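PDB 5HX0: uncharacterized protein Dfer_1899 from Dyadobacter fermentans, which is of unknown function but has a sialidase-like, BNR-repeat beta-propeller fold and so may act on or bind carbohydrate. Local coordinates for residues R358-P369 with V381-Q392; I116-S124 with F167-S175. All blocks are in the same frame, centred on the assembly; numbering follows the deposited sequence. Where two conformers were deposited one is given.

Contact 1 (R358-P369 with V381-Q392); sequences RTDGGTTDLGYP and VSYYFNVPGGPQ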
# COMPACT_ATOMS: atom_id res chain seq x y z
N ARG A 358 0.43 21.25 25.29
CA ARG A 358 1.71 20.55 25.34
C ARG A 358 2.83 21.56 25.17
O ARG A 358 2.72 22.47 24.34
CB ARG A 358 1.87 19.47 24.23
CG ARG A 358 0.85 18.34 24.24
CD ARG A 358 1.07 17.40 25.43
NE ARG A 358 2.28 16.58 25.36
CZ ARG A 358 2.29 15.29 25.03
NH1 ARG A 358 1.16 14.67 24.71
NH2 ARG A 358 3.42 14.62 25.03
N THR A 359 3.89 21.40 25.95
CA THR A 359 5.10 22.22 25.83
C THR A 359 6.36 21.37 25.71
O THR A 359 7.46 21.94 25.69
CB THR A 359 5.25 23.16 27.05
OG1 THR A 359 5.29 22.37 28.24
CG2 THR A 359 4.08 24.13 27.15
N ASP A 360 6.23 20.05 25.64
CA ASP A 360 7.35 19.13 25.78
C ASP A 360 7.84 18.56 24.45
O ASP A 360 8.50 17.51 24.43
CB ASP A 360 6.98 17.98 26.72
CG ASP A 360 5.71 17.22 26.27
OD1 ASP A 360 4.76 17.86 25.76
OD2 ASP A 360 5.66 15.98 26.45
N GLY A 361 7.55 19.23 23.33
CA GLY A 361 7.96 18.68 22.04
C GLY A 361 9.47 18.72 21.86
O GLY A 361 10.15 19.61 22.35
N GLY A 362 9.98 17.73 21.11
CA GLY A 362 11.40 17.63 20.80
C GLY A 362 11.83 18.50 19.63
O GLY A 362 12.56 19.48 19.82
N THR A 363 11.37 18.17 18.43
CA THR A 363 11.63 18.93 17.21
C THR A 363 10.32 19.51 16.70
O THR A 363 9.24 19.20 17.20
CB THR A 363 12.25 18.05 16.12
OG1 THR A 363 11.24 17.17 15.61
CG2 THR A 363 13.39 17.22 16.67
N THR A 364 10.42 20.38 15.69
CA THR A 364 9.25 21.00 15.09
C THR A 364 8.38 20.03 14.30
O THR A 364 7.29 20.42 13.84
CB THR A 364 9.70 22.15 14.19
OG1 THR A 364 10.63 21.64 13.23
CG2 THR A 364 10.38 23.26 15.02
N ASP A 365 8.81 18.77 14.13
CA ASP A 365 8.03 17.79 13.37
C ASP A 365 6.98 17.18 14.30
O ASP A 365 7.09 16.06 14.80
CB ASP A 365 8.98 16.75 12.77
CG ASP A 365 8.31 15.83 11.76
OD1 ASP A 365 7.18 16.11 11.31
OD2 ASP A 365 8.95 14.81 11.39
N LEU A 366 5.92 17.95 14.52
CA LEU A 366 4.80 17.60 15.39
C LEU A 366 3.65 18.53 15.03
O LEU A 366 3.80 19.42 14.19
CB LEU A 366 5.17 17.72 16.88
CG LEU A 366 5.88 19.01 17.35
CD1 LEU A 366 4.94 20.23 17.39
CD2 LEU A 366 6.53 18.84 18.75
N GLY A 367 2.50 18.34 15.70
CA GLY A 367 1.38 19.25 15.55
C GLY A 367 0.20 18.70 14.77
O GLY A 367 -0.20 17.54 14.97
N TYR A 368 -0.36 19.51 13.88
CA TYR A 368 -1.54 19.15 13.11
C TYR A 368 -2.67 18.59 13.99
O TYR A 368 -3.16 17.49 13.73
CB TYR A 368 -1.17 18.14 12.02
CG TYR A 368 -0.43 18.74 10.83
CD1 TYR A 368 0.79 19.40 10.99
CD2 TYR A 368 -0.97 18.65 9.55
CE1 TYR A 368 1.47 19.96 9.90
CE2 TYR A 368 -0.31 19.20 8.46
CZ TYR A 368 0.91 19.85 8.64
OH TYR A 368 1.55 20.38 7.54
N PRO A 369 -3.10 19.33 15.00
CA PRO A 369 -4.16 18.79 15.86
C PRO A 369 -5.51 18.71 15.15
O PRO A 369 -5.81 19.44 14.21
CB PRO A 369 -4.20 19.76 17.05
CG PRO A 369 -3.73 21.07 16.45
CD PRO A 369 -2.68 20.67 15.44
N VAL A 381 -8.41 16.16 21.78
CA VAL A 381 -7.61 16.88 20.79
C VAL A 381 -6.48 15.93 20.41
O VAL A 381 -5.54 15.74 21.17
CB VAL A 381 -7.06 18.20 21.35
CG1 VAL A 381 -6.27 18.94 20.24
CG2 VAL A 381 -8.20 19.06 21.92
N SER A 382 -6.59 15.32 19.23
CA SER A 382 -5.49 14.50 18.75
C SER A 382 -4.49 15.37 17.98
O SER A 382 -4.79 16.48 17.54
CB SER A 382 -6.00 13.37 17.84
OG SER A 382 -6.36 13.89 16.56
N TYR A 383 -3.27 14.84 17.82
CA TYR A 383 -2.19 15.51 17.10
C TYR A 383 -1.10 14.47 16.90
O TYR A 383 -1.19 13.36 17.43
CB TYR A 383 -1.67 16.75 17.84
CG TYR A 383 -1.54 16.56 19.34
CD1 TYR A 383 -0.40 15.99 19.90
CD2 TYR A 383 -2.58 16.94 20.20
CE1 TYR A 383 -0.29 15.81 21.28
CE2 TYR A 383 -2.47 16.77 21.58
CZ TYR A 383 -1.33 16.19 22.10
OH TYR A 383 -1.23 16.02 23.46
N TYR A 384 -0.08 14.81 16.11
CA TYR A 384 1.11 13.98 16.15
C TYR A 384 2.20 14.73 16.89
O TYR A 384 2.12 15.95 17.11
CB TYR A 384 1.56 13.50 14.74
CG TYR A 384 2.42 14.46 13.92
CD1 TYR A 384 1.85 15.57 13.32
CD2 TYR A 384 3.79 14.21 13.71
CE1 TYR A 384 2.62 16.46 12.53
CE2 TYR A 384 4.58 15.10 12.93
CZ TYR A 384 3.97 16.22 12.34
OH TYR A 384 4.72 17.11 11.57
N PHE A 385 3.18 13.97 17.37
CA PHE A 385 4.04 14.52 18.41
C PHE A 385 5.38 13.79 18.39
O PHE A 385 5.52 12.71 17.81
CB PHE A 385 3.39 14.40 19.80
CG PHE A 385 3.78 15.52 20.72
CD1 PHE A 385 3.28 16.80 20.50
CD2 PHE A 385 4.64 15.30 21.79
CE1 PHE A 385 3.62 17.85 21.34
CE2 PHE A 385 5.01 16.33 22.63
CZ PHE A 385 4.51 17.62 22.41
N ASN A 386 6.36 14.41 19.04
CA ASN A 386 7.62 13.76 19.36
C ASN A 386 8.17 14.43 20.61
O ASN A 386 8.00 15.65 20.79
CB ASN A 386 8.67 13.83 18.24
CG ASN A 386 9.28 15.22 18.10
OD1 ASN A 386 10.29 15.54 18.73
ND2 ASN A 386 8.63 16.08 17.30
N VAL A 387 8.78 13.63 21.46
CA VAL A 387 9.57 14.10 22.60
C VAL A 387 11.05 13.89 22.26
O VAL A 387 11.35 13.17 21.29
CB VAL A 387 9.16 13.37 23.89
CG1 VAL A 387 7.73 13.67 24.25
CG2 VAL A 387 9.38 11.87 23.77
N PRO A 388 11.99 14.49 22.99
CA PRO A 388 13.42 14.33 22.63
C PRO A 388 13.83 12.87 22.54
O PRO A 388 13.51 12.05 23.41
CB PRO A 388 14.15 15.06 23.75
CG PRO A 388 13.19 16.12 24.19
CD PRO A 388 11.80 15.51 24.03
N GLY A 389 14.52 12.53 21.46
CA GLY A 389 14.96 11.18 21.20
C GLY A 389 13.88 10.22 20.77
O GLY A 389 14.18 9.04 20.59
N GLY A 390 12.63 10.66 20.60
CA GLY A 390 11.56 9.75 20.29
C GLY A 390 11.04 9.86 18.86
O GLY A 390 11.31 10.83 18.14
N PRO A 391 10.25 8.87 18.44
CA PRO A 391 9.67 8.87 17.09
C PRO A 391 8.45 9.78 16.96
O PRO A 391 7.82 10.19 17.93
CB PRO A 391 9.25 7.42 16.92
CG PRO A 391 8.87 6.99 18.34
CD PRO A 391 9.84 7.71 19.25
N GLN A 392 8.11 10.08 15.70
CA GLN A 392 6.84 10.75 15.41
C GLN A 392 5.69 9.77 15.65
O GLN A 392 5.63 8.70 15.03
CB GLN A 392 6.83 11.26 13.97
CG GLN A 392 7.40 12.66 13.80
CD GLN A 392 8.87 12.76 14.16
OE1 GLN A 392 9.64 11.83 13.94
NE2 GLN A 392 9.28 13.90 14.73
O HOH W 1 11.74 14.63 15.59
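The hairpin of strands 367-375 and 378-385 belongs to the blade of the beta-propeller that strand 42-51 completes, and at its open end residues 358-366, which lead into the first strand from the end of the preceding blade, fold against residues 386-392. Gly367 and Tyr384 form an antiparallel hydrogen-bonded pair, with Gly367 N to Tyr384 O at 2.8 Å. Just before it, the Tyr384 ring lies over the backbone of Leu366, whose CA makes a CH-pi contact with the ring face. The ring's hydroxyl gives its proton to Asp365 OD1 at 2.7 Å, meeting that oxygen nearly along its C-O axis. Asn386 holds the loop with its side-chain amide: OD1 accepts from Thr363 N through an in-plane lone pair at 2.9 Å, while ND2 donates to both Thr363 O and Asp365 O. Its CG stands between the backbone N and carbonyl carbon (chi1 73°), which brings the amide up to the loop. Gln392 NE2 also reaches Asp365 O, at 3.1 Å and in the carbonyl plane, and its amide stacks on the Asp365 carboxylate with the planes 18° apart. A water joins Gln392 NE2 to Thr363 OG1. At the end of the strand, the Phe385 ring has Leu366 CD2 over one face and Arg358 over the opposite face, the guanidinium tilted 43° to the ring in a cation-pi contact with CZ 4.1 Å from the centroid. Side-on, Arg358 grips Asp360 with NE and NH2, and its NH1 donates to Tyr383 OH at 3.0 Å, a hydroxyl also bonded to Ser397. All three guanidinium nitrogens are therefore engaged, which fixes its rotation over the ring. The Asp365 carboxylate is held by Tyr384, His91 and His57, so its orientation is set from several directions.

Contact 2 (I116-S124 with F167-S175); sequences IYSHPFGGS and FLGGYVLRS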
# COMPACT_ATOMS: atom_id res chain seq x y z
N ILE A 116 -6.46 2.23 5.27
CA ILE A 116 -7.49 2.94 4.51
C ILE A 116 -7.13 2.96 3.03
O ILE A 116 -7.96 2.64 2.17
CB ILE A 116 -7.69 4.37 5.04
CG1 ILE A 116 -8.29 4.35 6.45
CG2 ILE A 116 -8.61 5.17 4.08
CD1 ILE A 116 -8.29 5.76 7.14
N TYR A 117 -5.89 3.31 2.70
CA TYR A 117 -5.55 3.45 1.29
C TYR A 117 -4.05 3.45 1.06
O TYR A 117 -3.30 4.12 1.77
CB TYR A 117 -6.13 4.75 0.74
CG TYR A 117 -5.95 4.91 -0.75
CD1 TYR A 117 -6.60 4.07 -1.65
CD2 TYR A 117 -5.18 5.95 -1.26
CE1 TYR A 117 -6.45 4.23 -3.03
CE2 TYR A 117 -5.02 6.14 -2.64
CZ TYR A 117 -5.66 5.27 -3.51
OH TYR A 117 -5.50 5.45 -4.86
N SER A 118 -3.63 2.70 0.04
CA SER A 118 -2.28 2.78 -0.52
C SER A 118 -2.40 3.13 -1.99
O SER A 118 -3.00 2.38 -2.77
CB SER A 118 -1.52 1.47 -0.34
OG SER A 118 -2.33 0.36 -0.68
N HIS A 119 -1.86 4.27 -2.37
CA HIS A 119 -2.04 4.75 -3.74
C HIS A 119 -1.17 3.91 -4.69
O HIS A 119 -0.01 3.66 -4.39
CB HIS A 119 -1.64 6.22 -3.80
CG HIS A 119 -2.13 6.96 -5.01
ND1 HIS A 119 -3.41 6.81 -5.52
CD2 HIS A 119 -1.52 7.89 -5.78
CE1 HIS A 119 -3.56 7.63 -6.55
NE2 HIS A 119 -2.43 8.29 -6.73
N PRO A 120 -1.71 3.44 -5.81
CA PRO A 120 -0.88 2.64 -6.74
C PRO A 120 0.30 3.40 -7.32
O PRO A 120 1.27 2.78 -7.77
CB PRO A 120 -1.88 2.23 -7.83
CG PRO A 120 -3.22 2.19 -7.10
CD PRO A 120 -3.13 3.44 -6.21
N PHE A 121 0.27 4.74 -7.32
CA PHE A 121 1.28 5.51 -8.03
C PHE A 121 2.22 6.28 -7.12
O PHE A 121 3.04 7.04 -7.62
CB PHE A 121 0.61 6.48 -9.02
CG PHE A 121 -0.30 5.77 -9.97
CD1 PHE A 121 0.23 5.04 -11.01
CD2 PHE A 121 -1.67 5.76 -9.77
CE1 PHE A 121 -0.59 4.34 -11.87
CE2 PHE A 121 -2.50 5.07 -10.63
CZ PHE A 121 -1.94 4.35 -11.68
N GLY A 122 2.14 6.10 -5.80
CA GLY A 122 3.13 6.71 -4.92
C GLY A 122 2.64 6.81 -3.49
O GLY A 122 1.74 6.08 -3.06
N GLY A 123 3.27 7.75 -2.75
CA GLY A 123 2.98 7.94 -1.33
C GLY A 123 1.84 8.91 -1.09
O GLY A 123 1.63 9.85 -1.87
N SER A 124 1.07 8.66 -0.03
CA SER A 124 -0.12 9.44 0.28
C SER A 124 0.06 10.27 1.55
O SER A 124 0.79 9.87 2.46
CB SER A 124 -1.33 8.52 0.42
OG SER A 124 -1.55 7.83 -0.80
N PHE A 167 4.94 16.16 -7.22
CA PHE A 167 3.63 16.27 -6.59
C PHE A 167 2.53 15.68 -7.47
O PHE A 167 2.51 15.86 -8.69
CB PHE A 167 3.36 17.76 -6.31
CG PHE A 167 2.22 18.02 -5.36
CD1 PHE A 167 2.00 17.20 -4.29
CD2 PHE A 167 1.42 19.14 -5.53
CE1 PHE A 167 0.94 17.46 -3.40
CE2 PHE A 167 0.37 19.41 -4.66
CZ PHE A 167 0.13 18.56 -3.60
N LEU A 168 1.59 14.95 -6.85
CA LEU A 168 0.44 14.44 -7.60
C LEU A 168 -0.86 15.18 -7.34
O LEU A 168 -1.85 14.94 -8.05
CB LEU A 168 0.19 12.95 -7.29
CG LEU A 168 1.27 11.95 -7.70
CD1 LEU A 168 0.99 10.59 -7.04
CD2 LEU A 168 1.31 11.84 -9.23
N GLY A 169 -0.90 16.04 -6.32
CA GLY A 169 -2.17 16.67 -6.00
C GLY A 169 -3.15 15.70 -5.37
O GLY A 169 -2.80 14.60 -4.92
N GLY A 170 -4.42 16.12 -5.36
CA GLY A 170 -5.39 15.52 -4.47
C GLY A 170 -6.08 14.26 -5.00
O GLY A 170 -6.12 13.98 -6.20
N TYR A 171 -6.63 13.50 -4.06
CA TYR A 171 -7.56 12.42 -4.34
C TYR A 171 -8.37 12.18 -3.07
O TYR A 171 -7.89 12.46 -1.97
CB TYR A 171 -6.87 11.13 -4.80
CG TYR A 171 -5.52 10.77 -4.18
CD1 TYR A 171 -5.43 10.06 -2.98
CD2 TYR A 171 -4.35 11.07 -4.85
CE1 TYR A 171 -4.18 9.68 -2.45
CE2 TYR A 171 -3.11 10.72 -4.34
CZ TYR A 171 -3.03 10.03 -3.15
OH TYR A 171 -1.77 9.68 -2.70
N VAL A 172 -9.60 11.72 -3.23
CA VAL A 172 -10.53 11.56 -2.12
C VAL A 172 -11.11 10.16 -2.18
O VAL A 172 -11.56 9.71 -3.24
CB VAL A 172 -11.67 12.61 -2.18
CG1 VAL A 172 -12.59 12.48 -0.98
CG2 VAL A 172 -11.10 14.01 -2.28
N LEU A 173 -11.09 9.46 -1.05
CA LEU A 173 -11.79 8.19 -0.90
C LEU A 173 -13.10 8.42 -0.16
O LEU A 173 -13.23 9.34 0.65
CB LEU A 173 -10.93 7.19 -0.14
CG LEU A 173 -9.57 7.25 -0.83
CD1 LEU A 173 -8.49 7.02 0.15
CD2 LEU A 173 -9.50 6.29 -1.98
N ARG A 174 -14.05 7.53 -0.40
CA ARG A 174 -15.40 7.67 0.12
C ARG A 174 -15.87 6.32 0.66
O ARG A 174 -15.67 5.28 0.03
CB ARG A 174 -16.31 8.14 -1.01
CG ARG A 174 -17.44 8.99 -0.63
CD ARG A 174 -18.00 9.69 -1.88
NE ARG A 174 -19.25 10.34 -1.54
CZ ARG A 174 -20.42 9.72 -1.57
NH1 ARG A 174 -20.49 8.45 -1.95
NH2 ARG A 174 -21.53 10.37 -1.23
N SER A 175 -16.52 6.34 1.82
CA SER A 175 -17.11 5.13 2.38
C SER A 175 -18.56 5.39 2.74
O SER A 175 -18.87 6.39 3.40
CB SER A 175 -16.35 4.64 3.60
OG SER A 175 -17.00 3.51 4.17
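Tyr171 rises from strand 165-175 toward the turn between strands 114-117 and 123-131, its CG set between the backbone N and the carbonyl carbon (chi1 35°). Beyond CB the ring meets two aromatic neighbours on the same side. CD1 and CE1 approach Tyr117 CE2, the closer being CE1 at 3.6 Å; these two rings meet obliquely, with planes at 62°. CD2 and CE2 instead lie against the imidazole of His119, where CE2 is 3.5 Å from NE2. This is a face-to-face stack with centroids 4.0 Å apart and planes inclined by 24°. At the tip, OH donates to Ser124 OG at 2.7 Å, and that oxygen sits in the plane of the ring at its edge. Tyr117, His119 and Tyr171 form an aromatic cluster at the seam between successive propeller blades, while Ser124 already lies in the sheet of Tyr171. Tyr117 ends the outer strand of one four-stranded sheet and forms, with Ile116, a classic beta bulge opposite Leu98. A hydrogen bond between His119 ND1 and Tyr117 OH, 2.6 Å, also helps fix the rotation of the imidazole. Leu168 CD1 reaches the edge of the same imidazole. Further along the strand, Leu173 CD2 sits over the face of the Tyr117 ring, 3.9 Å from its centroid, and Leu173 CD1 packs close against Tyr117 CB.

How the contacts relate
Contact 1 is mainly within the last blade, though Arg358 reaches it from the end of the preceding one, and it is partly exposed; contact 2 is buried, and its segment 116-124 runs from one blade into the next. The two share no strand, and their centres are about 25 Å apart. Backbone pairing, side-chain amides and charged groups dominate contact 1. In contact 2 aromatic and leucine packing prevails and spans two blades, whereas its one hydrogen bond between the segments lies inside the second of them. Residues 118-121 also meet the second subunit of the assembly, whereas no other chain touches contact 1.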